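Local coordinates for protein ferredoxin-NADP reductase (Neisseria gonorrhoeae MIA_2011_03-10, PDB 5TR9) that binds FAD and, judging by its name and family, probably passes electrons between NADP(H) and ferredoxin or flavodoxin by way of the flavin, at residues 78-83 against 162-167; 130-135 against 153-158; 55-60 against 90-95. All coordinates share one frame; numbering follows the deposited sequence.

Contact 1 of 3, residues 78-83 against 162-167; sequences EYFAVL and ELIFND. With FAD (flavin-adenine dinucleotide), chain C.
The interface between the FAD-binding barrel and the nucleotide-binding domain is bridged here by F80, on strand 76-82 of the barrel, which meets I164 and F165 in the turn leading into helix 166-173. The two phenyl rings form a T-shaped pair: centroids lie 5.2 Å apart, the planes stand at 83°, and F165 turns its edge to one face of F80. F165 CE2 does the touching, 3.7 Å from F80 CD2, and is offset toward the rim of the F80 ring. I164 comes head-on to F80 and brings CD1 obliquely to the ring on the same side as F165, 3.5 Å from F80 CE1. The same branch passes over a face of F165 with CG1, offset toward the rim. With CG anti to the backbone N (chi1 168°), F80 sends its ring to the nucleotide-binding domain, while the backbone of the same strand serves the flavin: FAD N3 donates to F80 O at 2.8 Å, and V82 N donates to FAD O2 at 3.1 Å. The pyrimidine end of the isoalloxazine is thus held by backbone groups beside the domain interface. Around the contact, strand 76-82 is hydrogen-bonded through its backbone to strand 32-38, I164 also touches L32, F165 occupies the N-cap position of helix 166-173 and leans on I132, and L163 packs on strands 150-157 and 185-191.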
# COMPACT_ATOMS: atom_id res chain seq x y z
N GLU A 78 -7.04 -7.55 7.67
CA GLU A 78 -5.73 -7.27 8.21
C GLU A 78 -5.26 -5.89 7.79
O GLU A 78 -5.58 -5.41 6.70
CB GLU A 78 -4.72 -8.34 7.76
CG GLU A 78 -3.39 -8.27 8.48
CD GLU A 78 -2.48 -9.44 8.16
OE1 GLU A 78 -2.95 -10.60 8.11
OE2 GLU A 78 -1.27 -9.19 7.98
N TYR A 79 -4.49 -5.25 8.68
CA TYR A 79 -3.99 -3.89 8.48
C TYR A 79 -2.53 -3.83 8.90
O TYR A 79 -2.05 -4.67 9.67
CB TYR A 79 -4.82 -2.86 9.27
CG TYR A 79 -6.29 -2.92 8.91
CD1 TYR A 79 -6.77 -2.22 7.81
CD2 TYR A 79 -7.17 -3.72 9.64
CE1 TYR A 79 -8.12 -2.30 7.45
CE2 TYR A 79 -8.52 -3.80 9.30
CZ TYR A 79 -8.99 -3.09 8.20
OH TYR A 79 -10.32 -3.18 7.87
N PHE A 80 -1.81 -2.86 8.33
CA PHE A 80 -0.41 -2.58 8.62
C PHE A 80 -0.31 -1.15 9.13
O PHE A 80 -0.64 -0.21 8.39
CB PHE A 80 0.45 -2.77 7.35
CG PHE A 80 1.87 -2.25 7.45
CD1 PHE A 80 2.59 -2.33 8.63
CD2 PHE A 80 2.50 -1.72 6.32
CE1 PHE A 80 3.90 -1.85 8.70
CE2 PHE A 80 3.81 -1.27 6.38
CZ PHE A 80 4.51 -1.33 7.57
N ALA A 81 0.12 -0.98 10.38
CA ALA A 81 0.19 0.35 10.99
C ALA A 81 1.60 0.66 11.50
O ALA A 81 2.27 -0.19 12.09
CB ALA A 81 -0.80 0.48 12.16
N VAL A 82 2.03 1.89 11.25
CA VAL A 82 3.26 2.42 11.85
C VAL A 82 2.88 3.20 13.10
O VAL A 82 2.01 4.08 13.06
CB VAL A 82 4.03 3.31 10.85
CG1 VAL A 82 3.10 4.22 10.13
CG2 VAL A 82 5.08 4.14 11.58
N LEU A 83 3.54 2.89 14.22
CA LEU A 83 3.21 3.57 15.47
C LEU A 83 3.95 4.90 15.53
O LEU A 83 5.19 4.94 15.49
CB LEU A 83 3.54 2.68 16.67
CG LEU A 83 2.80 1.34 16.66
CD1 LEU A 83 3.20 0.51 17.87
CD2 LEU A 83 1.28 1.52 16.60
N GLU A 162 12.73 -1.78 8.19
CA GLU A 162 11.36 -1.42 7.84
C GLU A 162 10.82 -2.21 6.66
O GLU A 162 9.63 -2.08 6.35
CB GLU A 162 11.28 0.08 7.57
CG GLU A 162 11.56 0.89 8.83
CD GLU A 162 11.79 2.37 8.60
OE1 GLU A 162 12.64 2.73 7.77
OE2 GLU A 162 11.15 3.17 9.31
N LEU A 163 11.65 -3.02 6.00
CA LEU A 163 11.21 -3.83 4.86
C LEU A 163 10.60 -5.13 5.40
O LEU A 163 11.13 -6.23 5.24
CB LEU A 163 12.37 -4.12 3.93
CG LEU A 163 13.04 -2.92 3.22
CD1 LEU A 163 14.36 -3.34 2.58
CD2 LEU A 163 12.11 -2.31 2.19
N ILE A 164 9.45 -4.99 6.07
CA ILE A 164 8.93 -6.12 6.83
C ILE A 164 8.22 -7.15 5.96
O ILE A 164 7.89 -8.24 6.46
CB ILE A 164 7.99 -5.65 7.96
CG1 ILE A 164 6.77 -4.91 7.42
CG2 ILE A 164 8.76 -4.76 8.98
CD1 ILE A 164 5.64 -4.82 8.44
N PHE A 165 8.02 -6.86 4.68
CA PHE A 165 7.46 -7.83 3.73
C PHE A 165 8.52 -8.34 2.76
O PHE A 165 8.18 -9.04 1.80
CB PHE A 165 6.29 -7.20 2.98
CG PHE A 165 5.24 -6.62 3.90
CD1 PHE A 165 4.35 -7.46 4.56
CD2 PHE A 165 5.18 -5.26 4.13
CE1 PHE A 165 3.40 -6.94 5.44
CE2 PHE A 165 4.24 -4.73 5.02
CZ PHE A 165 3.35 -5.58 5.66
N ASN A 166 9.79 -8.02 3.01
CA ASN A 166 10.85 -8.28 2.04
C ASN A 166 11.00 -9.76 1.75
O ASN A 166 11.09 -10.17 0.58
CB ASN A 166 12.17 -7.70 2.56
CG ASN A 166 13.34 -8.06 1.68
OD1 ASN A 166 13.57 -7.43 0.65
ND2 ASN A 166 14.09 -9.08 2.07
N ASP A 167 11.09 -10.59 2.80
CA ASP A 167 11.27 -12.03 2.58
C ASP A 167 10.12 -12.60 1.77
O ASP A 167 10.34 -13.40 0.85
CB ASP A 167 11.40 -12.76 3.91
CG ASP A 167 12.69 -12.44 4.63
OD1 ASP A 167 13.53 -11.71 4.07
OD2 ASP A 167 12.87 -12.93 5.77
PA FAD C . -2.10 11.20 13.64
O1A FAD C . -2.62 12.27 14.55
O2A FAD C . -3.10 10.64 12.63
O5B FAD C . -0.87 11.68 12.81
C5B FAD C . 0.23 12.37 13.43
C4B FAD C . 1.29 12.56 12.37
O4B FAD C . 1.92 11.29 12.11
C3B FAD C . 0.77 13.01 11.01
O3B FAD C . 0.62 14.42 10.94
C2B FAD C . 1.86 12.52 10.06
O2B FAD C . 2.96 13.42 10.03
C1B FAD C . 2.33 11.23 10.75
N9A FAD C . 1.80 10.00 10.18
C8A FAD C . 0.53 9.51 10.28
N7A FAD C . 0.36 8.34 9.71
C5A FAD C . 1.63 8.03 9.22
C6A FAD C . 2.12 6.93 8.51
N6A FAD C . 1.37 5.88 8.15
N1A FAD C . 3.43 6.94 8.16
C2A FAD C . 4.18 7.98 8.52
N3A FAD C . 3.83 9.08 9.19
C4A FAD C . 2.53 9.04 9.52
N1 FAD C . -1.49 4.65 8.45
C2 FAD C . -0.93 3.41 8.56
O2 FAD C . -0.12 3.15 9.46
N3 FAD C . -1.27 2.44 7.62
C4 FAD C . -2.14 2.61 6.55
O4 FAD C . -2.38 1.68 5.79
C4X FAD C . -2.72 3.93 6.47
N5 FAD C . -3.55 4.18 5.47
C5X FAD C . -4.10 5.45 5.39
C6 FAD C . -4.98 5.73 4.35
C7 FAD C . -5.57 6.99 4.23
C7M FAD C . -6.52 7.26 3.09
C8 FAD C . -5.28 7.98 5.18
C8M FAD C . -5.91 9.35 5.07
C9 FAD C . -4.40 7.70 6.22
C9A FAD C . -3.81 6.44 6.34
N10 FAD C . -2.88 6.14 7.36
C10 FAD C . -2.35 4.88 7.47
C1' FAD C . -2.64 7.07 8.46
C2' FAD C . -3.55 6.71 9.65
O2' FAD C . -4.92 7.02 9.38
C3' FAD C . -3.12 7.43 10.93
O3' FAD C . -2.92 8.81 10.66
C4' FAD C . -1.92 6.78 11.63
O4' FAD C . -2.32 5.49 12.11
C5' FAD C . -1.40 7.59 12.79
O5' FAD C . -2.48 7.89 13.69
P FAD C . -2.23 8.70 15.03
O1P FAD C . -1.26 7.93 15.92
O2P FAD C . -3.56 9.07 15.59
O3P FAD C . -1.48 10.01 14.49

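Contact 2 of 3, residues 130-135 against 153-158. With FAD (flavin-adenine dinucleotide), chain C.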
# COMPACT_ATOMS: atom_id res chain seq x y z
N SER A 130 4.15 2.71 5.06
CA SER A 130 2.91 1.94 5.11
C SER A 130 2.11 2.02 3.82
O SER A 130 1.11 1.30 3.69
CB SER A 130 2.05 2.39 6.30
OG SER A 130 1.80 3.79 6.25
N GLY A 131 2.52 2.85 2.86
CA GLY A 131 1.88 2.92 1.55
C GLY A 131 1.94 1.64 0.75
O GLY A 131 1.22 1.53 -0.26
N ILE A 132 2.77 0.67 1.15
CA ILE A 132 2.71 -0.66 0.54
C ILE A 132 1.38 -1.36 0.81
O ILE A 132 0.99 -2.23 0.03
CB ILE A 132 3.90 -1.52 1.04
CG1 ILE A 132 4.06 -2.76 0.16
CG2 ILE A 132 3.75 -1.84 2.55
CD1 ILE A 132 5.32 -3.56 0.44
N ALA A 133 0.66 -0.97 1.86
CA ALA A 133 -0.52 -1.72 2.31
C ALA A 133 -1.55 -2.01 1.21
O ALA A 133 -1.91 -3.18 1.03
CB ALA A 133 -1.18 -0.99 3.48
N PRO A 134 -2.07 -1.02 0.46
CA PRO A 134 -3.07 -1.36 -0.56
C PRO A 134 -2.51 -2.26 -1.65
O PRO A 134 -3.25 -3.06 -2.24
CB PRO A 134 -3.47 0.00 -1.14
CG PRO A 134 -2.29 0.91 -0.86
CD PRO A 134 -1.76 0.43 0.48
N PHE A 135 -1.22 -2.14 -1.93
CA PHE A 135 -0.63 -2.96 -2.98
C PHE A 135 -0.50 -4.42 -2.54
O PHE A 135 -0.54 -5.31 -3.39
CB PHE A 135 0.71 -2.35 -3.40
CG PHE A 135 0.58 -0.95 -3.96
CD1 PHE A 135 -0.43 -0.65 -4.88
CD2 PHE A 135 1.42 0.06 -3.55
CE1 PHE A 135 -0.58 0.63 -5.38
CE2 PHE A 135 1.28 1.36 -4.06
CZ PHE A 135 0.27 1.64 -4.98
N LEU A 153 6.62 -3.97 -7.94
CA LEU A 153 6.39 -3.26 -6.70
C LEU A 153 7.72 -2.72 -6.20
O LEU A 153 8.67 -3.48 -6.00
CB LEU A 153 5.73 -4.18 -5.66
CG LEU A 153 5.46 -3.57 -4.29
CD1 LEU A 153 4.58 -2.35 -4.37
CD2 LEU A 153 4.85 -4.65 -3.37
N ILE A 154 7.78 -1.40 -6.00
CA ILE A 154 8.97 -0.72 -5.49
C ILE A 154 8.59 -0.17 -4.12
O ILE A 154 7.70 0.69 -4.02
CB ILE A 154 9.43 0.41 -6.42
CG1 ILE A 154 9.88 -0.10 -7.80
CG2 ILE A 154 10.60 1.17 -5.79
CD1 ILE A 154 8.81 -0.61 -8.73
N HIS A 155 9.23 -0.67 -3.05
CA HIS A 155 8.92 -0.24 -1.68
C HIS A 155 10.11 0.53 -1.11
O HIS A 155 11.16 -0.06 -0.83
CB HIS A 155 8.57 -1.42 -0.78
CG HIS A 155 8.06 -1.01 0.57
ND1 HIS A 155 8.19 -1.81 1.69
CD2 HIS A 155 7.41 0.11 0.98
CE1 HIS A 155 7.63 -1.20 2.73
NE2 HIS A 155 7.16 -0.04 2.32
N SER A 156 9.91 1.83 -0.90
CA SER A 156 10.92 2.71 -0.30
C SER A 156 10.67 2.87 1.19
O SER A 156 9.55 3.17 1.61
CB SER A 156 10.89 4.08 -0.99
OG SER A 156 11.65 5.06 -0.29
N VAL A 157 11.73 2.69 1.99
CA VAL A 157 11.73 2.96 3.42
C VAL A 157 13.07 3.60 3.75
O VAL A 157 13.97 3.66 2.91
CB VAL A 157 11.52 1.69 4.26
CG1 VAL A 157 10.17 1.03 3.93
CG2 VAL A 157 12.67 0.72 4.02
N SER A 158 13.22 4.04 5.00
CA SER A 158 14.50 4.65 5.37
C SER A 158 15.59 3.61 5.65
O SER A 158 16.73 3.76 5.20
CB SER A 158 14.33 5.54 6.60
OG SER A 158 13.50 6.66 6.32
PA FAD C . -2.10 11.20 13.64
O1A FAD C . -2.62 12.27 14.55
O2A FAD C . -3.10 10.64 12.63
O5B FAD C . -0.87 11.68 12.81
C5B FAD C . 0.23 12.37 13.43
C4B FAD C . 1.29 12.56 12.37
O4B FAD C . 1.92 11.29 12.11
C3B FAD C . 0.77 13.01 11.01
O3B FAD C . 0.62 14.42 10.94
C2B FAD C . 1.86 12.52 10.06
O2B FAD C . 2.96 13.42 10.03
C1B FAD C . 2.33 11.23 10.75
N9A FAD C . 1.80 10.00 10.18
C8A FAD C . 0.53 9.51 10.28
N7A FAD C . 0.36 8.34 9.71
C5A FAD C . 1.63 8.03 9.22
C6A FAD C . 2.12 6.93 8.51
N6A FAD C . 1.37 5.88 8.15
N1A FAD C . 3.43 6.94 8.16
C2A FAD C . 4.18 7.98 8.52
N3A FAD C . 3.83 9.08 9.19
C4A FAD C . 2.53 9.04 9.52
N1 FAD C . -1.49 4.65 8.45
C2 FAD C . -0.93 3.41 8.56
O2 FAD C . -0.12 3.15 9.46
N3 FAD C . -1.27 2.44 7.62
C4 FAD C . -2.14 2.61 6.55
O4 FAD C . -2.38 1.68 5.79
C4X FAD C . -2.72 3.93 6.47
N5 FAD C . -3.55 4.18 5.47
C5X FAD C . -4.10 5.45 5.39
C6 FAD C . -4.98 5.73 4.35
C7 FAD C . -5.57 6.99 4.23
C7M FAD C . -6.52 7.26 3.09
C8 FAD C . -5.28 7.98 5.18
C8M FAD C . -5.91 9.35 5.07
C9 FAD C . -4.40 7.70 6.22
C9A FAD C . -3.81 6.44 6.34
N10 FAD C . -2.88 6.14 7.36
C10 FAD C . -2.35 4.88 7.47
C1' FAD C . -2.64 7.07 8.46
C2' FAD C . -3.55 6.71 9.65
O2' FAD C . -4.92 7.02 9.38
C3' FAD C . -3.12 7.43 10.93
O3' FAD C . -2.92 8.81 10.66
C4' FAD C . -1.92 6.78 11.63
O4' FAD C . -2.32 5.49 12.11
C5' FAD C . -1.40 7.59 12.79
O5' FAD C . -2.48 7.89 13.69
P FAD C . -2.23 8.70 15.03
O1P FAD C . -1.26 7.93 15.92
O2P FAD C . -3.56 9.07 15.59
O3P FAD C . -1.48 10.01 14.49
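I132 and H155 bring the two backbones closest, 6.6 Å between their CA atoms, where segment 130-135, which leads into helix 133-139, passes over strand 150-157; F135 CA and L153 CA follow at 8.0 Å. Both segments belong to the Rossmann-like nucleotide-binding domain, at the start of the beta-alpha-beta crossover from strand 122-128 to parallel strand 150-157, and the contact packs that connection against the sheet. I132 touches both H155 and L153. Its CG1 stands anti to the backbone N (chi1 -166°), and the extended branch brings CD1 over one face of the H155 imidazole in a CH-pi contact, 3.9 Å from the ring centroid. V157 CG1 lies over the opposite face, so the imidazole is sandwiched between two aliphatic groups. I132 CD1 also meets L153 CD2 at 4.0 Å, while the other methyl of that leucine, L153 CD1, rests 4.0 Å from F135 CB. The leucine therefore spans I132 and F135, one methyl to each. On the side of the cofactor, FAD N6A donates to S130 OG at 2.9 Å. Buried as it is, the imidazole keeps a polar partner: H155 NE2 is hydrogen-bonded to the backbone O of G129, the residue just before segment 130-135.

Contact 3 of 3, residues 55-60 against 90-95; sequences FYEGKG and SALFAK. With FAD (flavin-adenine dinucleotide), chain C; EDO (1,2-ethanediol), chain D.
Apolar contacts carry most of this meeting between the end of strand 50-57 and helix 88-95, with F55 at its centre. The short segments run at 109° to each other and their axes come no nearer than 11.3 Å, a gap bridged by side chains alone. F55 CD2 lies 3.6 Å from L92 CD1, and the phenyl ring and the leucine slide past each other in opposite directions, with L92 CB close to the ring as well. F93 comes to the edge of the F55 ring, its CE1 3.8 Å from F55 CE2. The CB of F93 does not point at the strand, but the ring reaches it. F93 also meets the rings of F35 and Y66, which ties the helix to the barrel, and F55 touches I62, I102 and M96.

Polar groups take a smaller, more exposed share. E57, its chain extended beyond CG, lays its carboxylate beside the leucine, OE1 3.8 Å from L92 CD1, a van der Waals contact with no hydrogen bond. Beyond it comes a two-residue beta hairpin with a type II' turn, closed by reciprocal bonds, G60 N to E57 O at 2.8 Å and E57 N to G60 O; E57 O also accepts from 1,2-ethanediol O1, probably a molecule of the crystallisation liquor.

The phosphate bonds are made by S90, near the N-terminal end of helix 88-95: S90 N donates to FAD O1P at 2.9 Å, and S90 OG donates to the same oxygen at 2.6 Å. S90 OG is also hydrogen-bonded to I84 N, which helps hold the hydroxyl there.

One segment of helix thus has two chemistries. L92 and F93 anchor it to the strand through apolar contact, whereas S90 puts two donors near the helix start, where the dipole would probably favour the phosphate charge.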
# COMPACT_ATOMS: atom_id res chain seq x y z
N PHE A 55 -12.30 3.71 17.69
CA PHE A 55 -12.50 3.24 19.06
C PHE A 55 -13.45 4.17 19.78
O PHE A 55 -13.48 5.38 19.53
CB PHE A 55 -11.19 3.20 19.87
CG PHE A 55 -10.19 2.20 19.39
CD1 PHE A 55 -10.34 0.85 19.69
CD2 PHE A 55 -9.08 2.61 18.66
CE1 PHE A 55 -9.40 -0.08 19.25
CE2 PHE A 55 -8.13 1.69 18.23
CZ PHE A 55 -8.30 0.34 18.53
N TYR A 56 -14.23 3.60 20.69
CA TYR A 56 -14.90 4.41 21.69
C TYR A 56 -13.85 5.02 22.61
O TYR A 56 -12.98 4.30 23.12
CB TYR A 56 -15.87 3.57 22.51
CG TYR A 56 -17.01 2.92 21.75
CD1 TYR A 56 -17.90 3.69 21.01
CD2 TYR A 56 -17.23 1.55 21.83
CE1 TYR A 56 -18.97 3.10 20.35
CE2 TYR A 56 -18.28 0.95 21.16
CZ TYR A 56 -19.14 1.73 20.42
OH TYR A 56 -20.21 1.15 19.77
N GLU A 57 -13.91 6.33 22.82
CA GLU A 57 -13.00 7.03 23.74
C GLU A 57 -13.87 7.85 24.68
O GLU A 57 -14.36 8.91 24.28
CB GLU A 57 -12.02 7.92 23.00
CG GLU A 57 -10.71 7.27 22.61
CD GLU A 57 -9.61 8.29 22.40
OE1 GLU A 57 -8.48 8.07 22.89
OE2 GLU A 57 -9.88 9.34 21.77
N GLY A 58 -14.07 7.38 25.91
CA GLY A 58 -14.98 8.08 26.80
C GLY A 58 -16.35 8.12 26.15
O GLY A 58 -16.83 7.11 25.63
N LYS A 59 -16.96 9.30 26.13
CA LYS A 59 -18.26 9.50 25.49
C LYS A 59 -18.14 9.81 24.01
O LYS A 59 -19.16 10.07 23.36
CB LYS A 59 -19.04 10.63 26.17
CG LYS A 59 -18.45 12.01 25.92
CD LYS A 59 -19.40 13.11 26.38
CE LYS A 59 -18.66 14.42 26.58
NZ LYS A 59 -17.62 14.63 25.54
N GLY A 60 -16.93 9.82 23.47
CA GLY A 60 -16.71 10.13 22.07
C GLY A 60 -16.04 9.03 21.26
O GLY A 60 -16.11 7.85 21.60
N SER A 90 -2.09 5.72 17.56
CA SER A 90 -0.94 4.86 17.79
C SER A 90 -0.86 4.42 19.24
O SER A 90 -0.53 3.26 19.52
CB SER A 90 0.34 5.57 17.36
OG SER A 90 0.31 5.82 15.97
N ALA A 91 -1.19 5.31 20.18
CA ALA A 91 -1.18 4.94 21.59
C ALA A 91 -2.21 3.87 21.88
O ALA A 91 -1.98 2.98 22.71
CB ALA A 91 -1.43 6.17 22.46
N LEU A 92 -3.37 3.94 21.22
CA LEU A 92 -4.37 2.90 21.42
C LEU A 92 -3.93 1.59 20.77
O LEU A 92 -4.12 0.52 21.35
CB LEU A 92 -5.72 3.35 20.85
CG LEU A 92 -6.27 4.61 21.51
CD1 LEU A 92 -7.50 5.09 20.76
CD2 LEU A 92 -6.58 4.39 22.99
N PHE A 93 -3.36 1.66 19.56
CA PHE A 93 -2.87 0.44 18.92
C PHE A 93 -1.81 -0.24 19.78
O PHE A 93 -1.74 -1.47 19.84
CB PHE A 93 -2.28 0.77 17.55
CG PHE A 93 -3.29 1.00 16.45
CD1 PHE A 93 -4.63 0.72 16.62
CD2 PHE A 93 -2.86 1.46 15.22
CE1 PHE A 93 -5.53 0.91 15.58
CE2 PHE A 93 -3.75 1.66 14.18
CZ PHE A 93 -5.08 1.39 14.35
N ALA A 94 -0.98 0.56 20.48
CA ALA A 94 0.11 -0.01 21.26
C ALA A 94 -0.39 -0.80 22.47
O ALA A 94 0.33 -1.66 22.98
CB ALA A 94 1.05 1.10 21.72
N LYS A 95 -1.61 -0.51 22.93
CA LYS A 95 -2.19 -1.14 24.11
C LYS A 95 -3.23 -2.20 23.78
O LYS A 95 -3.61 -2.96 24.68
CB LYS A 95 -2.84 -0.09 25.02
PA FAD C . -2.10 11.20 13.64
O1A FAD C . -2.62 12.27 14.55
O2A FAD C . -3.10 10.64 12.63
O5B FAD C . -0.87 11.68 12.81
C5B FAD C . 0.23 12.37 13.43
C4B FAD C . 1.29 12.56 12.37
O4B FAD C . 1.92 11.29 12.11
C3B FAD C . 0.77 13.01 11.01
O3B FAD C . 0.62 14.42 10.94
C2B FAD C . 1.86 12.52 10.06
O2B FAD C . 2.96 13.42 10.03
C1B FAD C . 2.33 11.23 10.75
N9A FAD C . 1.80 10.00 10.18
C8A FAD C . 0.53 9.51 10.28
N7A FAD C . 0.36 8.34 9.71
C5A FAD C . 1.63 8.03 9.22
C6A FAD C . 2.12 6.93 8.51
N6A FAD C . 1.37 5.88 8.15
N1A FAD C . 3.43 6.94 8.16
C2A FAD C . 4.18 7.98 8.52
N3A FAD C . 3.83 9.08 9.19
C4A FAD C . 2.53 9.04 9.52
N1 FAD C . -1.49 4.65 8.45
C2 FAD C . -0.93 3.41 8.56
O2 FAD C . -0.12 3.15 9.46
N3 FAD C . -1.27 2.44 7.62
C4 FAD C . -2.14 2.61 6.55
O4 FAD C . -2.38 1.68 5.79
C4X FAD C . -2.72 3.93 6.47
N5 FAD C . -3.55 4.18 5.47
C5X FAD C . -4.10 5.45 5.39
C6 FAD C . -4.98 5.73 4.35
C7 FAD C . -5.57 6.99 4.23
C7M FAD C . -6.52 7.26 3.09
C8 FAD C . -5.28 7.98 5.18
C8M FAD C . -5.91 9.35 5.07
C9 FAD C . -4.40 7.70 6.22
C9A FAD C . -3.81 6.44 6.34
N10 FAD C . -2.88 6.14 7.36
C10 FAD C . -2.35 4.88 7.47
C1' FAD C . -2.64 7.07 8.46
C2' FAD C . -3.55 6.71 9.65
O2' FAD C . -4.92 7.02 9.38
C3' FAD C . -3.12 7.43 10.93
O3' FAD C . -2.92 8.81 10.66
C4' FAD C . -1.92 6.78 11.63
O4' FAD C . -2.32 5.49 12.11
C5' FAD C . -1.40 7.59 12.79
O5' FAD C . -2.48 7.89 13.69
P FAD C . -2.23 8.70 15.03
O1P FAD C . -1.26 7.93 15.92
O2P FAD C . -3.56 9.07 15.59
O3P FAD C . -1.48 10.01 14.49
C1 EDO D . -12.98 11.86 22.00
O1 EDO D . -13.86 11.41 23.04
C2 EDO D . -13.19 13.35 21.76
O2 EDO D . -14.57 13.62 21.48

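How the contacts relate
Contacts 1 and 2 are buried and adjoin, their centres about 9 Å apart, whereas the centre of contact 3 is about 24 Å from the centre of the chain and the contact is only partly buried. Contact 2 stays within the nucleotide-binding domain, contact 3 within the FAD-binding domain, and contact 1 joins the two. I132 and F165 touch, so the domain interface continues into the packing of contact 2; L83 and A81 likewise pack on F93, linking contact 1 to contact 3. No hydrogen bond crosses any of the three: aromatic, CH-pi and aliphatic contacts do the work. Their hydrogen bonds to FAD go to flavin, adenine and phosphate respectively, though contact 2 also touches the flavin.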